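Clan CA, family C40, NlpC/P60 superfamily cysteine peptidase (Trichomonas vaginalis, PDB 6BIO) probably acts as a cysteine peptidase of the NlpC/P60 family, one of the laterally acquired peptidoglycan hydrolases with which this protozoan targets bacteria. Local coordinates at residues L8-I20 and T116-I128. Residues are numbered along the deposited sequence; the frame is centred on the assembly and turned at random.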
ATOM      1  N   LEU A   8     -12.915  18.405 -10.182  1.00 11.39           N
ATOM      2  CA  LEU A   8     -12.015  17.272 -10.400  1.00 11.58           C
ATOM      3  C   LEU A   8     -12.576  15.982  -9.821  1.00 11.49           C
ATOM      4  O   LEU A   8     -12.166  14.889 -10.240  1.00 12.96           O
ATOM      5  CB  LEU A   8     -10.638  17.553  -9.806  1.00 12.98           C
ATOM      6  CG  LEU A   8      -9.985  18.851 -10.305  1.00 14.64           C
ATOM      7  CD1 LEU A   8      -8.598  19.041  -9.630  1.00 16.66           C
ATOM      8  CD2 LEU A   8      -9.849  18.830 -11.848  1.00 15.53           C
ATOM      9  N   LEU A   9     -13.497  16.075  -8.862  1.00 11.10           N
ATOM     10  CA  LEU A   9     -14.220  14.915  -8.364  1.00 10.59           C
ATOM     11  C   LEU A   9     -15.303  14.461  -9.330  1.00 10.23           C
ATOM     12  O   LEU A   9     -16.056  15.275  -9.875  1.00 10.46           O
ATOM     13  CB  LEU A   9     -14.885  15.274  -7.031  1.00 11.65           C
ATOM     14  CG  LEU A   9     -13.980  15.769  -5.916  1.00 12.80           C
ATOM     15  CD1 LEU A   9     -14.799  16.168  -4.703  1.00 13.18           C
ATOM     16  CD2 LEU A   9     -12.955  14.670  -5.553  1.00 13.84           C
ATOM     17  N   SER A  10     -15.422  13.153  -9.495  1.00 10.43           N
ATOM     18  CA  SER A  10     -16.519  12.605 -10.267  1.00 10.10           C
ATOM     19  C   SER A  10     -17.844  12.950  -9.614  1.00 10.74           C
ATOM     20  O   SER A  10     -17.961  13.037  -8.391  1.00 10.65           O
ATOM     21  CB  SER A  10     -16.416  11.101 -10.369  1.00  9.94           C
ATOM     22  OG  SER A  10     -17.383  10.579 -11.237  1.00 10.27           O
ATOM     23  N   ALA A  11     -18.853  13.127 -10.450  1.00 10.58           N
ATOM     24  CA  ALA A  11     -20.224  13.301  -9.989  1.00 10.98           C
ATOM     25  C   ALA A  11     -20.874  11.982  -9.594  1.00 11.83           C
ATOM     26  O   ALA A  11     -22.010  11.995  -9.111  1.00 13.97           O
ATOM     27  CB  ALA A  11     -21.045  13.971 -11.089  1.00 12.13           C
ATOM     28  N   SER A  12     -20.211  10.849  -9.815  1.00 11.64           N
ATOM     29  CA  SER A  12     -20.784   9.571  -9.473  0.59 12.80           C
ATOM     30  C   SER A  12     -19.742   8.776  -8.692  1.00 12.56           C
ATOM     31  O   SER A  12     -18.545   9.024  -8.789  1.00 12.86           O
ATOM     32  CB  SER A  12     -21.235   8.870 -10.760  0.59 14.50           C
ATOM     33  OG  SER A  12     -22.034   7.756 -10.476  0.59 15.97           O
ATOM     34  N   SER A  13     -20.215   7.832  -7.885  1.00 12.71           N
ATOM     35  CA  SER A  13     -19.309   6.936  -7.186  1.00 13.03           C
ATOM     36  C   SER A  13     -19.878   5.528  -7.106  1.00 15.05           C
ATOM     37  O   SER A  13     -21.065   5.348  -6.868  1.00 16.25           O
ATOM     38  CB  SER A  13     -19.020   7.415  -5.773  1.00 12.24           C
ATOM     39  OG  SER A  13     -18.185   6.468  -5.114  1.00 12.29           O
ATOM     40  N   SER A  14     -19.018   4.551  -7.373  1.00 16.08           N
ATOM     41  CA  SER A  14     -19.312   3.146  -7.127  1.00 17.31           C
ATOM     42  C   SER A  14     -18.586   2.618  -5.898  1.00 16.05           C
ATOM     43  O   SER A  14     -18.553   1.397  -5.690  1.00 17.78           O
ATOM     44  CB  SER A  14     -18.975   2.279  -8.347  1.00 20.01           C
ATOM     45  OG  SER A  14     -17.565   2.184  -8.515  1.00 22.46           O
ATOM     46  N   TYR A  15     -18.032   3.503  -5.069  1.00 13.41           N
ATOM     47  CA  TYR A  15     -17.174   3.084  -3.964  1.00 11.53           C
ATOM     48  C   TYR A  15     -18.011   2.398  -2.894  1.00 10.86           C
ATOM     49  O   TYR A  15     -18.927   3.008  -2.333  1.00 12.44           O
ATOM     50  CB  TYR A  15     -16.436   4.295  -3.398  1.00 10.25           C
ATOM     51  CG  TYR A  15     -15.317   3.931  -2.430  1.00  8.71           C
ATOM     52  CD1 TYR A  15     -15.563   3.756  -1.091  1.00  9.14           C
ATOM     53  CD2 TYR A  15     -14.039   3.730  -2.880  1.00  9.14           C
ATOM     54  CE1 TYR A  15     -14.555   3.392  -0.206  1.00  9.15           C
ATOM     55  CE2 TYR A  15     -13.021   3.359  -2.022  1.00  8.98           C
ATOM     56  CZ  TYR A  15     -13.280   3.170  -0.695  1.00  9.31           C
ATOM     57  OH  TYR A  15     -12.198   2.759   0.102  1.00  9.26           O
ATOM     58  N   GLN A  16     -17.703   1.132  -2.614  1.00 10.08           N
ATOM     59  CA  GLN A  16     -18.471   0.369  -1.656  0.52 10.99           C
ATOM     60  C   GLN A  16     -17.984   0.630  -0.235  1.00  9.77           C
ATOM     61  O   GLN A  16     -16.814   0.926   0.026  1.00  9.59           O
ATOM     62  CB  GLN A  16     -18.355  -1.115  -2.005  0.52 13.35           C
ATOM     63  CG  GLN A  16     -18.873  -1.469  -3.383  0.52 16.64           C
ATOM     64  CD  GLN A  16     -20.341  -1.108  -3.575  0.52 19.51           C
ATOM     65  OE1 GLN A  16     -21.215  -1.531  -2.797  0.52 20.67           O
ATOM     66  NE2 GLN A  16     -20.621  -0.329  -4.615  0.52 20.76           N
ATOM     67  N   THR A  17     -18.915   0.521   0.708  1.00  8.99           N
ATOM     68  CA  THR A  17     -18.592   0.710   2.112  1.00  8.78           C
ATOM     69  C   THR A  17     -17.564  -0.312   2.569  1.00  8.28           C
ATOM     70  O   THR A  17     -17.748  -1.532   2.395  1.00 10.28           O
ATOM     71  CB  THR A  17     -19.868   0.579   2.922  1.00 10.31           C
ATOM     72  OG1 THR A  17     -20.864   1.414   2.326  1.00 11.95           O
ATOM     73  CG2 THR A  17     -19.636   0.970   4.367  1.00 10.56           C
ATOM     74  N   GLN A  18     -16.456   0.203   3.111  1.00  7.08           N
ATOM     75  CA  GLN A  18     -15.341  -0.630   3.533  1.00  7.07           C
ATOM     76  C   GLN A  18     -14.850  -0.167   4.894  1.00  6.10           C
ATOM     77  O   GLN A  18     -15.096   0.954   5.319  1.00  6.55           O
ATOM     78  CB  GLN A  18     -14.201  -0.549   2.525  1.00  8.23           C
ATOM     79  CG  GLN A  18     -14.556  -1.183   1.216  1.00  8.64           C
ATOM     80  CD  GLN A  18     -13.638  -0.765   0.076  1.00  8.35           C
ATOM     81  OE1 GLN A  18     -12.463  -1.148   0.026  1.00  7.87           O
ATOM     82  NE2 GLN A  18     -14.182  -0.009  -0.879  1.00  8.30           N
ATOM     83  N   THR A  19     -14.128  -1.045   5.574  1.00  6.46           N
ATOM     84  CA  THR A  19     -13.454  -0.757   6.837  1.00  5.98           C
ATOM     85  C   THR A  19     -11.964  -1.002   6.650  1.00  6.33           C
ATOM     86  O   THR A  19     -11.502  -1.343   5.564  1.00  6.86           O
ATOM     87  CB  THR A  19     -14.061  -1.555   7.984  1.00  7.38           C
ATOM     88  OG1 THR A  19     -13.996  -2.944   7.638  1.00  8.17           O
ATOM     89  CG2 THR A  19     -15.491  -1.127   8.297  1.00  8.52           C
ATOM     90  N   ILE A  20     -11.203  -0.798   7.702  1.00  6.32           N
ATOM     91  CA  ILE A  20      -9.743  -0.900   7.677  1.00  6.09           C
ATOM     92  C   ILE A  20      -9.353  -2.151   8.417  1.00  6.58           C
ATOM     93  O   ILE A  20      -9.813  -2.368   9.530  1.00  7.44           O
ATOM     94  CB  ILE A  20      -9.057   0.307   8.349  1.00  7.10           C
ATOM     95  CG1 ILE A  20      -9.520   1.590   7.670  1.00  7.16           C
ATOM     96  CG2 ILE A  20      -7.535   0.158   8.304  1.00  7.64           C
ATOM     97  CD1 ILE A  20      -9.079   2.855   8.358  1.00  8.03           C
ATOM     98  N   THR A 116     -14.014   9.765  14.060  1.00  9.29           N
ATOM     99  CA  THR A 116     -13.310   8.493  13.962  1.00  9.65           C
ATOM    100  C   THR A 116     -13.247   8.066  12.503  1.00  8.13           C
ATOM    101  O   THR A 116     -14.289   7.935  11.853  1.00  8.55           O
ATOM    102  CB  THR A 116     -14.035   7.427  14.788  1.00 11.97           C
ATOM    103  OG1 THR A 116     -14.129   7.844  16.155  1.00 14.44           O
ATOM    104  CG2 THR A 116     -13.314   6.087  14.705  1.00 13.22           C
ATOM    105  N   ILE A 117     -12.034   7.809  12.005  1.00  7.62           N
ATOM    106  CA  ILE A 117     -11.850   7.290  10.656  1.00  7.22           C
ATOM    107  C   ILE A 117     -12.192   5.812  10.624  1.00  6.50           C
ATOM    108  O   ILE A 117     -11.625   5.007  11.376  1.00  7.99           O
ATOM    109  CB  ILE A 117     -10.411   7.550  10.164  1.00  7.77           C
ATOM    110  CG1 ILE A 117     -10.163   9.049   9.959  1.00  9.29           C
ATOM    111  CG2 ILE A 117     -10.092   6.696   8.909  1.00  8.27           C
ATOM    112  CD1 ILE A 117      -8.724   9.444   9.785  1.00 10.54           C
ATOM    113  N   LEU A 118     -13.036   5.442   9.651  1.00  6.09           N
ATOM    114  CA  LEU A 118     -13.468   4.081   9.382  1.00  6.78           C
ATOM    115  C   LEU A 118     -12.892   3.520   8.100  1.00  6.49           C
ATOM    116  O   LEU A 118     -12.809   2.282   7.969  1.00  6.90           O
ATOM    117  CB  LEU A 118     -15.001   4.006   9.284  1.00  7.70           C
ATOM    118  CG  LEU A 118     -15.748   4.551  10.518  1.00  9.59           C
ATOM    119  CD1 LEU A 118     -17.251   4.434  10.294  1.00 10.72           C
ATOM    120  CD2 LEU A 118     -15.385   3.869  11.774  1.00 10.68           C
ATOM    121  N   ASP A 119     -12.540   4.373   7.136  1.00  6.21           N
ATOM    122  CA  ASP A 119     -11.927   3.942   5.877  1.00  6.03           C
ATOM    123  C   ASP A 119     -11.140   5.130   5.359  1.00  6.19           C
ATOM    124  O   ASP A 119     -11.400   6.282   5.735  1.00  6.04           O
ATOM    125  CB  ASP A 119     -12.984   3.466   4.856  1.00  5.81           C
ATOM    126  CG  ASP A 119     -12.386   2.773   3.677  1.00  6.24           C
ATOM    127  OD1 ASP A 119     -11.219   2.289   3.720  1.00  6.91           O
ATOM    128  OD2 ASP A 119     -13.103   2.631   2.657  1.00  6.26           O
ATOM    129  N   PHE A 120     -10.150   4.830   4.524  1.00  5.91           N
ATOM    130  CA  PHE A 120      -9.213   5.826   4.041  1.00  6.30           C
ATOM    131  C   PHE A 120      -9.025   5.695   2.541  1.00  6.24           C
ATOM    132  O   PHE A 120      -9.306   4.670   1.949  1.00  5.91           O
ATOM    133  CB  PHE A 120      -7.854   5.716   4.749  1.00  7.26           C
ATOM    134  CG  PHE A 120      -7.122   4.450   4.377  1.00  7.25           C
ATOM    135  CD1 PHE A 120      -7.495   3.227   4.915  1.00  7.25           C
ATOM    136  CD2 PHE A 120      -6.086   4.453   3.459  1.00  7.54           C
ATOM    137  CE1 PHE A 120      -6.901   2.068   4.548  1.00  8.02           C
ATOM    138  CE2 PHE A 120      -5.465   3.257   3.071  1.00  8.29           C
ATOM    139  CZ  PHE A 120      -5.869   2.079   3.621  1.00  8.13           C
ATOM    140  N   ASN A 121      -8.484   6.740   1.921  1.00  6.42           N
ATOM    141  CA  ASN A 121      -8.154   6.738   0.500  1.00  6.58           C
ATOM    142  C   ASN A 121      -9.381   6.471  -0.342  1.00  6.65           C
ATOM    143  O   ASN A 121      -9.314   5.833  -1.385  1.00  7.13           O
ATOM    144  CB  ASN A 121      -7.019   5.769   0.165  1.00  6.96           C
ATOM    145  CG  ASN A 121      -6.417   5.987  -1.201  1.00  7.22           C
ATOM    146  OD1 ASN A 121      -6.424   7.085  -1.735  1.00  8.10           O
ATOM    147  ND2 ASN A 121      -5.811   4.942  -1.745  1.00  8.11           N
ATOM    148  N   CYS A 122     -10.514   7.043   0.099  1.00  6.61           N
ATOM    149  CA  CYS A 122     -11.791   6.843  -0.596  1.00  7.35           C
ATOM    150  C   CYS A 122     -11.981   7.921  -1.665  1.00  7.23           C
ATOM    151  O   CYS A 122     -12.812   8.810  -1.541  1.00  7.38           O
ATOM    152  CB  CYS A 122     -12.954   6.862   0.386  1.00  7.43           C
ATOM    153  SG  CYS A 122     -12.675   6.013   1.953  1.00  7.59           S
ATOM    154  N   ASP A 123     -11.156   7.850  -2.704  1.00  8.00           N
ATOM    155  CA  ASP A 123     -11.266   8.750  -3.846  1.00  8.42           C
ATOM    156  C   ASP A 123     -11.295  10.215  -3.427  1.00  8.67           C
ATOM    157  O   ASP A 123     -12.117  11.010  -3.919  1.00  9.38           O
ATOM    158  CB  ASP A 123     -12.480   8.400  -4.690  1.00 10.23           C
ATOM    159  CG  ASP A 123     -12.422   6.984  -5.224  1.00 11.54           C
ATOM    160  OD1 ASP A 123     -11.334   6.413  -5.354  1.00 13.04           O
ATOM    161  OD2 ASP A 123     -13.470   6.408  -5.471  1.00 12.62           O
ATOM    162  N   GLY A 124     -10.398  10.585  -2.511  1.00  7.93           N
ATOM    163  CA  GLY A 124     -10.274  11.962  -2.051  1.00  8.63           C
ATOM    164  C   GLY A 124     -10.985  12.244  -0.747  1.00  8.60           C
ATOM    165  O   GLY A 124     -10.951  13.396  -0.290  1.00 10.89           O
ATOM    166  N   PHE A 125     -11.515  11.208  -0.087  1.00  7.64           N
ATOM    167  CA  PHE A 125     -12.296  11.311   1.137  1.00  6.84           C
ATOM    168  C   PHE A 125     -11.830  10.262   2.141  1.00  7.27           C
ATOM    169  O   PHE A 125     -11.306   9.221   1.756  1.00  8.04           O
ATOM    170  CB  PHE A 125     -13.797  11.065   0.891  1.00  7.23           C
ATOM    171  CG  PHE A 125     -14.472  12.081  -0.014  1.00  7.69           C
ATOM    172  CD1 PHE A 125     -14.310  12.034  -1.396  1.00  8.84           C
ATOM    173  CD2 PHE A 125     -15.383  13.004   0.515  1.00  8.39           C
ATOM    174  CE1 PHE A 125     -14.980  12.942  -2.203  1.00  8.98           C
ATOM    175  CE2 PHE A 125     -16.034  13.911  -0.291  1.00  9.29           C
ATOM    176  CZ  PHE A 125     -15.834  13.871  -1.661  1.00  9.61           C
ATOM    177  N   TYR A 126     -12.072  10.504   3.440  1.00  7.05           N
ATOM    178  CA  TYR A 126     -12.136   9.454   4.454  1.00  6.68           C
ATOM    179  C   TYR A 126     -13.599   9.107   4.667  1.00  6.62           C
ATOM    180  O   TYR A 126     -14.481   9.969   4.521  1.00  7.97           O
ATOM    181  CB  TYR A 126     -11.558   9.909   5.807  1.00  7.34           C
ATOM    182  CG  TYR A 126     -10.059  10.129   5.840  1.00  7.12           C
ATOM    183  CD1 TYR A 126      -9.184   9.065   6.050  1.00  7.75           C
ATOM    184  CD2 TYR A 126      -9.515  11.390   5.641  1.00  7.97           C
ATOM    185  CE1 TYR A 126      -7.841   9.247   6.078  1.00  7.91           C
ATOM    186  CE2 TYR A 126      -8.144  11.584   5.693  1.00  9.39           C
ATOM    187  CZ  TYR A 126      -7.318  10.509   5.913  1.00  9.45           C
ATOM    188  OH  TYR A 126      -5.962  10.617   5.946  1.00 12.25           O
ATOM    189  N   ARG A 127     -13.855   7.901   5.139  1.00  5.61           N
ATOM    190  CA  ARG A 127     -15.158   7.587   5.692  1.00  6.41           C
ATOM    191  C   ARG A 127     -15.026   7.692   7.194  1.00  6.64           C
ATOM    192  O   ARG A 127     -14.082   7.152   7.764  1.00  7.06           O
ATOM    193  CB  ARG A 127     -15.650   6.202   5.287  1.00  5.96           C
ATOM    194  CG  ARG A 127     -17.144   6.021   5.585  1.00  6.95           C
ATOM    195  CD  ARG A 127     -17.745   4.730   4.997  1.00  6.73           C
ATOM    196  NE  ARG A 127     -17.192   3.537   5.589  1.00  6.80           N
ATOM    197  CZ  ARG A 127     -17.701   2.918   6.652  1.00  7.40           C
ATOM    198  NH1 ARG A 127     -17.102   1.837   7.127  1.00  8.34           N
ATOM    199  NH2 ARG A 127     -18.785   3.395   7.259  1.00  9.26           N
ATOM    200  N   ILE A 128     -15.967   8.417   7.827  1.00  6.31           N
ATOM    201  CA  ILE A 128     -15.862   8.724   9.250  1.00  6.89           C
ATOM    202  C   ILE A 128     -17.189   8.521   9.956  1.00  7.24           C
ATOM    203  O   ILE A 128     -18.256   8.449   9.344  1.00  7.15           O
ATOM    204  CB  ILE A 128     -15.343  10.154   9.561  1.00  7.56           C
ATOM    205  CG1 ILE A 128     -16.335  11.224   9.071  1.00  8.50           C
ATOM    206  CG2 ILE A 128     -13.973  10.394   8.990  1.00  7.92           C
ATOM    207  CD1 ILE A 128     -16.162  12.576   9.701  1.00  9.10           C
TER
HETATM  208  O   HOH W   1     -15.825   7.654  -5.683  1.00 14.28           O
HETATM  209  O   HOH W   2     -15.857   3.053   3.074  1.00  7.21           O
HETATM  210  O   HOH W   3     -12.561   0.563  10.068  1.00  9.03           O
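Asp-119 is gripped through both carboxylate oxygens: Tyr-15 OH donates to its OD2 at 2.7 Å, a water shared with Gln-18 N donates to the same OD2, and OD1 is hydrogen-bonded to His-55 ND1 of strand 53-60. The aspartate sits in a classic beta bulge of the hairpin 116-128, part of the bacterial SH3 domain, where Leu-118 N and Asp-119 N both donate to Arg-127 O. Against this hairpin runs the N-terminal segment 8-20, which becomes a strand at Thr-19. A chi1 of -169°, with CG of Tyr-15 anti to the backbone N, brings the hydroxyl to OD2, which it meets on the syn side, 31° out of the carboxylate plane. One ring face carries Cys-122 CB, a CH-pi contact 4.1 Å from the centroid; Gln-18 NE2, which donates to Gln-16 O, lies over the opposite face, near the rim, while OE1 is hydrogen-bonded to Arg-67 NE. Cys-122 SG approaches the ring only obliquely.

A second grip falls on the backbone of Gln-18, whose O receives Arg-127 NH1 at 2.8 Å (159° at the hydrogen), with a weak bond from NE. The carbonyl O lies in the guanidinium plane, yet NH1 stands above the carbonyl plane. Thr-17 CG2 covers the centre of one guanidinium face, 3.6 Å from CZ, and Leu-118 CB lies over the opposite face, displaced toward the rim, so the flat group is sandwiched. Two further waters bridge the segments: one joins Ser-13 OG to Asp-123 OD2, the other Ile-20 N to Leu-118 O. Ile-20 CG1 meets the Phe-120 ring edge-on, while His-55 stacks on that ring. Near the start of the segment, Leu-9 CD1 approaches the Phe-125 ring obliquely, 3.9 Å from CZ.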